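Long-range contact in methyl-accepting chemotaxis protein, putative (Geobacter sulfurreducens, PDB 3OOV), which probably takes part in chemotactic signalling, its crystallised fragment being a GAF domain of the kind that often senses small ligands in signalling proteins: residues I11-V17 with R162-K167. Numbering follows the deposited sequence.
Sequences IQKSIDV and RINLLK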
ATOM      1  N   ILE A  11      23.168 -10.423  10.243  1.00 36.59           N
ATOM      2  CA  ILE A  11      22.423  -9.293  10.782  1.00 35.14           C
ATOM      3  C   ILE A  11      22.480  -9.442  12.311  1.00 34.43           C
ATOM      4  O   ILE A  11      22.973  -8.567  13.028  1.00 32.71           O
ATOM      5  CB  ILE A  11      20.976  -9.259  10.193  1.00 34.43           C
ATOM      6  CG1 ILE A  11      21.058  -8.761   8.736  1.00 35.90           C
ATOM      7  CG2 ILE A  11      20.038  -8.427  11.061  1.00 32.19           C
ATOM      8  CD1 ILE A  11      19.768  -8.903   7.927  1.00 38.44           C
ATOM      9  N   GLN A  12      22.026 -10.615  12.744  1.00 34.82           N
ATOM     10  CA  GLN A  12      22.027 -11.118  14.095  1.00 35.65           C
ATOM     11  C   GLN A  12      23.306 -10.771  14.867  1.00 34.16           C
ATOM     12  O   GLN A  12      23.254 -10.324  16.008  1.00 33.19           O
ATOM     13  CB  GLN A  12      21.841 -12.625  13.973  1.00 36.33           C
ATOM     14  CG  GLN A  12      21.003 -13.335  15.049  1.00 43.28           C
ATOM     15  CD  GLN A  12      19.527 -12.885  15.149  1.00 49.12           C
ATOM     16  OE1 GLN A  12      18.622 -13.653  14.801  1.00 51.08           O
ATOM     17  NE2 GLN A  12      19.286 -11.665  15.678  1.00 49.91           N
ATOM     18  N   LYS A  13      24.446 -10.910  14.204  1.00 33.22           N
ATOM     19  CA  LYS A  13      25.775 -10.697  14.822  1.00 32.24           C
ATOM     20  C   LYS A  13      26.187  -9.238  14.950  1.00 30.44           C
ATOM     21  O   LYS A  13      27.128  -8.912  15.656  1.00 30.59           O
ATOM     22  CB  LYS A  13      26.817 -11.435  13.983  1.00 33.53           C
ATOM     23  CG  LYS A  13      27.238 -12.794  14.487  1.00 39.93           C
ATOM     24  CD  LYS A  13      28.432 -12.573  15.501  1.00 48.11           C
ATOM     25  CE  LYS A  13      29.499 -13.676  15.374  1.00 51.81           C
ATOM     26  NZ  LYS A  13      30.195 -13.683  14.026  1.00 56.09           N
ATOM     27  N   SER A  14      25.488  -8.340  14.268  1.00 28.94           N
ATOM     28  CA  SER A  14      25.882  -6.931  14.273  1.00 27.77           C
ATOM     29  C   SER A  14      25.170  -6.130  15.362  1.00 26.53           C
ATOM     30  O   SER A  14      24.034  -6.430  15.704  1.00 27.66           O
ATOM     31  CB  SER A  14      25.579  -6.285  12.916  1.00 27.84           C
ATOM     32  OG  SER A  14      25.795  -4.890  12.989  1.00 29.48           O
ATOM     33  N   ILE A  15      25.841  -5.108  15.860  1.00 25.62           N
ATOM     34  CA  ILE A  15      25.262  -4.162  16.803  1.00 26.99           C
ATOM     35  C   ILE A  15      25.481  -2.703  16.258  1.00 27.95           C
ATOM     36  O   ILE A  15      25.498  -1.734  17.012  1.00 27.84           O
ATOM     37  CB  ILE A  15      25.769  -4.401  18.316  1.00 27.39           C
ATOM     38  CG1 ILE A  15      27.290  -4.311  18.424  1.00 26.79           C
ATOM     39  CG2 ILE A  15      25.240  -5.756  18.892  1.00 24.67           C
ATOM     40  CD1 ILE A  15      27.775  -3.916  19.833  1.00 30.10           C
ATOM     41  N   ASP A  16      25.634  -2.591  14.926  1.00 28.21           N
ATOM     42  CA  ASP A  16      25.771  -1.311  14.207  1.00 28.52           C
ATOM     43  C   ASP A  16      24.585  -1.234  13.186  1.00 26.94           C
ATOM     44  O   ASP A  16      24.595  -1.921  12.124  1.00 26.82           O
ATOM     45  CB  ASP A  16      27.136  -1.284  13.500  1.00 29.71           C
ATOM     46  CG  ASP A  16      27.332  -0.079  12.589  1.00 34.41           C
ATOM     47  OD1 ASP A  16      28.505   0.361  12.440  1.00 41.06           O
ATOM     48  OD2 ASP A  16      26.358   0.409  11.989  1.00 37.09           O
ATOM     49  N   VAL A  17      23.578  -0.421  13.522  1.00 24.71           N
ATOM     50  CA  VAL A  17      22.382  -0.187  12.679  1.00 21.55           C
ATOM     51  C   VAL A  17      22.710  -0.063  11.161  1.00 21.44           C
ATOM     52  O   VAL A  17      22.171  -0.808  10.353  1.00 21.07           O
ATOM     53  CB  VAL A  17      21.512   1.021  13.201  1.00 22.12           C
ATOM     54  CG1 VAL A  17      20.435   1.516  12.089  1.00 16.11           C
ATOM     55  CG2 VAL A  17      20.854   0.680  14.534  1.00 17.13           C
ATOM     56  N   ARG A 162      16.333  -4.393  18.648  1.00 29.29           N
ATOM     57  CA  ARG A 162      17.357  -5.113  19.410  1.00 29.14           C
ATOM     58  C   ARG A 162      18.555  -4.226  19.697  1.00 28.52           C
ATOM     59  O   ARG A 162      19.008  -4.131  20.833  1.00 28.29           O
ATOM     60  CB  ARG A 162      17.837  -6.410  18.726  1.00 29.57           C
ATOM     61  CG  ARG A 162      19.128  -7.032  19.362  1.00 31.77           C
ATOM     62  CD  ARG A 162      19.620  -8.436  18.725  1.00 39.43           C
ATOM     63  NE  ARG A 162      19.998  -8.341  17.291  1.00 36.26           N
ATOM     64  CZ  ARG A 162      21.071  -7.709  16.828  1.00 35.48           C
ATOM     65  NH1 ARG A 162      21.930  -7.172  17.690  1.00 36.32           N
ATOM     66  NH2 ARG A 162      21.276  -7.615  15.504  1.00 37.06           N
ATOM     67  N   ILE A 163      19.083  -3.558  18.682  1.00 27.26           N
ATOM     68  CA  ILE A 163      20.284  -2.793  18.908  1.00 24.68           C
ATOM     69  C   ILE A 163      19.967  -1.615  19.871  1.00 26.12           C
ATOM     70  O   ILE A 163      20.749  -1.328  20.798  1.00 25.56           O
ATOM     71  CB  ILE A 163      20.903  -2.341  17.609  1.00 24.17           C
ATOM     72  CG1 ILE A 163      21.451  -3.538  16.787  1.00 24.77           C
ATOM     73  CG2 ILE A 163      21.964  -1.274  17.841  1.00 20.01           C
ATOM     74  CD1 ILE A 163      21.830  -3.156  15.298  1.00 19.69           C
ATOM     75  N   ASN A 164      18.815  -0.972  19.680  1.00 24.75           N
ATOM     76  CA  ASN A 164      18.489   0.179  20.520  1.00 26.59           C
ATOM     77  C   ASN A 164      18.292  -0.216  22.001  1.00 25.50           C
ATOM     78  O   ASN A 164      18.788   0.476  22.888  1.00 24.28           O
ATOM     79  CB  ASN A 164      17.280   0.992  19.965  1.00 24.96           C
ATOM     80  CG  ASN A 164      17.634   1.814  18.693  1.00 28.37           C
ATOM     81  OD1 ASN A 164      18.786   2.197  18.470  1.00 28.30           O
ATOM     82  ND2 ASN A 164      16.609   2.140  17.901  1.00 29.11           N
ATOM     83  N   LEU A 165      17.566  -1.311  22.215  1.00 27.11           N
ATOM     84  CA  LEU A 165      17.243  -1.835  23.559  1.00 29.09           C
ATOM     85  C   LEU A 165      18.572  -2.170  24.253  1.00 29.05           C
ATOM     86  O   LEU A 165      18.763  -1.884  25.447  1.00 29.76           O
ATOM     87  CB  LEU A 165      16.163  -2.967  23.532  1.00 29.30           C
ATOM     88  CG  LEU A 165      14.655  -2.561  23.322  1.00 32.03           C
ATOM     89  CD1 LEU A 165      14.483  -1.503  22.243  1.00 34.55           C
ATOM     90  CD2 LEU A 165      13.551  -3.687  23.086  1.00 29.17           C
ATOM     91  N   LEU A 166      19.544  -2.577  23.451  1.00 28.48           N
ATOM     92  CA  LEU A 166      20.849  -3.004  23.934  1.00 28.66           C
ATOM     93  C   LEU A 166      21.777  -1.864  24.291  1.00 28.57           C
ATOM     94  O   LEU A 166      22.524  -1.924  25.287  1.00 29.11           O
ATOM     95  CB  LEU A 166      21.520  -3.861  22.847  1.00 27.50           C
ATOM     96  CG  LEU A 166      22.675  -4.790  23.085  1.00 27.60           C
ATOM     97  CD1 LEU A 166      22.215  -5.857  24.135  1.00 26.47           C
ATOM     98  CD2 LEU A 166      23.189  -5.477  21.751  1.00 20.23           C
ATOM     99  N   LYS A 167      21.841  -0.858  23.428  1.00 27.41           N
ATOM    100  CA  LYS A 167      22.737   0.256  23.705  1.00 27.44           C
ATOM    101  C   LYS A 167      22.120   1.334  24.615  1.00 27.01           C
ATOM    102  O   LYS A 167      22.800   2.290  24.953  1.00 26.96           O
ATOM    103  CB  LYS A 167      23.205   0.896  22.407  1.00 27.47           C
ATOM    104  CG  LYS A 167      24.064  -0.033  21.502  1.00 30.33           C
ATOM    105  CD  LYS A 167      24.521   0.715  20.218  1.00 35.67           C
ATOM    106  CE  LYS A 167      25.764   0.073  19.558  1.00 36.22           C
ATOM    107  NZ  LYS A 167      26.179   0.779  18.303  1.00 38.25           N
TER
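Helix 7-13 runs out at a short linker, and the C-terminal end of helix 143-167 holds that linker by its carbonyl groups. The side chain of Ile11 sets out sideways and packs on Ala159 of helix 143-167 and on Val20 and Cys24 of helix 17-31, where a branched hydrocarbon suits the crevice between the helices; its backbone O accepts from Ser14 N in the last helical turn. Gln12, polar and exposed, lies at the margin, with its O over one face of the Arg162 guanidinium. The main polar anchor is Ser14 O, which accepts from both NH1 and NH2 of Arg162, each 3.0 Å away. Arginine suits this place because its long side chain carries two nitrogens that can converge on a single carbonyl of a chain that has left its helix. Small Ser14 also shapes the linker: its OG accepts from Asp16 N at 3.0 Å, forming an ST turn, and is hydrogen-bonded to Glu19 OE2. Ile15, its CA 5.6 Å from that of Ile163, packs CG2 against Leu166 CD2 at 3.5 Å, while its O accepts from Lys167 NZ at 2.9 Å; an extended lysine spans the gap. Asp16 points away and serves as N-cap of helix 17-31, OD2 taking the hydrogen bond of Glu19 N. Val17 opens that helix and sets CG2 4.0 Å from CG2 of Ile163, whose CD1 reaches to 3.7 Å from Val17 N; compact branched residues fit this junction, which Val20 and Ile160 extend. The arrangement belongs to the helical side of a GAF domain, where N- and C-terminal helices pack together beside the antiparallel sheet.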